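Local coordinates for lipoate-protein ligase 1 (Plasmodium falciparum, PDB 5T8U) that belongs to the lipoyl protein ligase A/B family and holds lipoic acid in a pocket of its catalytic domain, next to a bacterial-type C-terminal domain, at residues Gly153-Lys158 against Asp310-Asn315. Numbering follows the deposited sequence.
Sequences GSAFKK and DCLDIN. With LPA (lipoic acid), chain C.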
# COMPACT_ATOMS: atom_id res chain seq x y z
N GLY A 153 -7.20 -5.25 -4.11
CA GLY A 153 -5.77 -5.48 -4.03
C GLY A 153 -5.11 -4.63 -2.96
O GLY A 153 -5.22 -3.41 -2.97
N SER A 154 -4.40 -5.27 -2.03
CA SER A 154 -3.91 -4.61 -0.83
C SER A 154 -2.39 -4.52 -0.80
O SER A 154 -1.68 -5.22 -1.53
CB SER A 154 -4.41 -5.34 0.42
OG SER A 154 -5.83 -5.38 0.45
N ALA A 155 -1.90 -3.64 0.07
CA ALA A 155 -0.48 -3.49 0.34
C ALA A 155 -0.32 -2.98 1.76
O ALA A 155 -1.25 -2.41 2.35
CB ALA A 155 0.19 -2.54 -0.67
N PHE A 156 0.87 -3.18 2.32
CA PHE A 156 1.09 -2.99 3.74
C PHE A 156 2.38 -2.22 3.99
O PHE A 156 3.29 -2.20 3.16
CB PHE A 156 1.14 -4.34 4.47
CG PHE A 156 0.08 -5.30 4.04
CD1 PHE A 156 -1.13 -5.36 4.69
CD2 PHE A 156 0.30 -6.15 2.96
CE1 PHE A 156 -2.11 -6.25 4.29
CE2 PHE A 156 -0.67 -7.04 2.55
CZ PHE A 156 -1.88 -7.09 3.22
N LYS A 157 2.44 -1.60 5.16
CA LYS A 157 3.66 -0.96 5.66
C LYS A 157 3.62 -0.99 7.18
O LYS A 157 2.56 -0.76 7.79
CB LYS A 157 3.81 0.47 5.16
CG LYS A 157 4.92 1.26 5.84
CD LYS A 157 5.29 2.50 5.04
CE LYS A 157 6.44 3.26 5.68
NZ LYS A 157 7.69 2.45 5.75
N LYS A 158 4.76 -1.29 7.79
CA LYS A 158 4.87 -1.42 9.24
C LYS A 158 5.78 -0.33 9.79
O LYS A 158 6.75 0.08 9.15
CB LYS A 158 5.41 -2.80 9.63
CG LYS A 158 5.52 -3.04 11.13
CD LYS A 158 4.16 -3.15 11.79
CE LYS A 158 4.27 -3.18 13.31
NZ LYS A 158 3.01 -3.60 13.97
N ASP A 310 8.68 -6.52 -7.14
CA ASP A 310 7.22 -6.55 -7.16
C ASP A 310 6.66 -7.00 -5.81
O ASP A 310 5.48 -7.37 -5.72
CB ASP A 310 6.75 -7.49 -8.27
CG ASP A 310 5.35 -7.18 -8.76
OD1 ASP A 310 5.03 -5.99 -8.94
OD2 ASP A 310 4.58 -8.14 -8.97
N CYS A 311 7.47 -6.95 -4.76
CA CYS A 311 7.20 -7.65 -3.51
C CYS A 311 6.40 -6.79 -2.54
O CYS A 311 6.45 -5.56 -2.59
CB CYS A 311 8.51 -8.09 -2.86
SG CYS A 311 8.35 -9.18 -1.43
N LEU A 312 5.67 -7.46 -1.65
CA LEU A 312 4.94 -6.79 -0.58
C LEU A 312 5.80 -6.55 0.65
O LEU A 312 5.52 -5.64 1.43
CB LEU A 312 3.72 -7.61 -0.17
CG LEU A 312 2.58 -7.73 -1.18
CD1 LEU A 312 1.56 -8.75 -0.68
CD2 LEU A 312 1.91 -6.39 -1.42
N ASP A 313 6.84 -7.37 0.85
CA ASP A 313 7.68 -7.28 2.05
C ASP A 313 8.78 -6.25 1.79
O ASP A 313 9.92 -6.57 1.45
CB ASP A 313 8.26 -8.65 2.40
CG ASP A 313 8.69 -8.75 3.85
OD1 ASP A 313 9.27 -7.78 4.37
OD2 ASP A 313 8.43 -9.81 4.47
N ILE A 314 8.40 -4.98 1.96
CA ILE A 314 9.34 -3.88 1.75
C ILE A 314 10.49 -3.94 2.75
O ILE A 314 11.63 -3.60 2.42
CB ILE A 314 8.60 -2.53 1.81
CG1 ILE A 314 7.83 -2.40 3.13
CG2 ILE A 314 7.67 -2.39 0.61
CD1 ILE A 314 7.17 -1.04 3.33
N ASN A 315 10.21 -4.37 3.98
CA ASN A 315 11.27 -4.52 4.98
C ASN A 315 12.35 -5.47 4.49
O ASN A 315 13.55 -5.13 4.49
CB ASN A 315 10.66 -5.01 6.29
CG ASN A 315 11.71 -5.45 7.29
OD1 ASN A 315 12.13 -6.61 7.31
ND2 ASN A 315 12.14 -4.52 8.15
C1 LPA C . -1.33 -5.35 -5.58
O1 LPA C . -2.22 -5.88 -6.29
C2 LPA C . -1.72 -4.41 -4.44
O2 LPA C . -0.11 -5.59 -5.81
C3 LPA C . -2.30 -3.13 -5.03
C4 LPA C . -2.36 -2.04 -3.96
C5 LPA C . -2.66 -0.70 -4.64
C6 LPA C . -2.60 0.35 -3.71
S6 LPA C . -2.36 1.68 -4.45
C7 LPA C . -4.34 0.54 -2.78
C8 LPA C . -4.64 2.10 -2.58
S8 LPA C . -3.28 3.01 -3.40
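One strand here lines the lipoic acid pocket and also faces the C-terminal domain. Strand 150-159 belongs to the large mixed sheet of the lipoate-protein ligase catalytic domain. Its 153-158 part meets the turn at 310-315, which links strand 302-309 of the C-terminal domain to helix 314-321. No hydrogen bond crosses between the segments; on the 310-315 side, Leu312 and Ile314 make the contact. Leu312 points at the strand, with CG anti to its own carbonyl carbon (chi1 -68°). Its two methyls part along the strand edge, CD2 toward Ser154 and Ala155, CD1 toward Phe156. Leu312 CD2 lies 3.8 Å from Ser154 O and 4.3 Å from Ala155 CB. Leu312 CD1 reaches the edge of the Phe156 ring, near the ring plane, 4.3 Å from Phe156 CE2. That ring also meets His165, which hydrogen-bonds Ser154 OG. On the ligand side, Ser154 O lies 3.0 Å from C2 of lipoic acid, so this carbonyl touches both the ligand and the C-terminal domain. Lys150 NZ and Gly97 N hydrogen-bond the ligand.

Asp313 is the centre of an inverse gamma turn, with a weak Ile314 N to Leu312 O bond. Asp313 N also hydrogen-bonds Cys311 SG (3.3 Å). As N-cap, Asp313 accepts the N-H of Leu316 at OD1. Ile314, the first helix residue, points toward the strand. It holds CG1 in the crowded position between backbone N and carbonyl carbon (chi1 55°). It crosses the Lys157 chain at about a right angle, with Ile314 CD1 4.1 Å from Lys157 CG and 4.1 Å from Phe156 O.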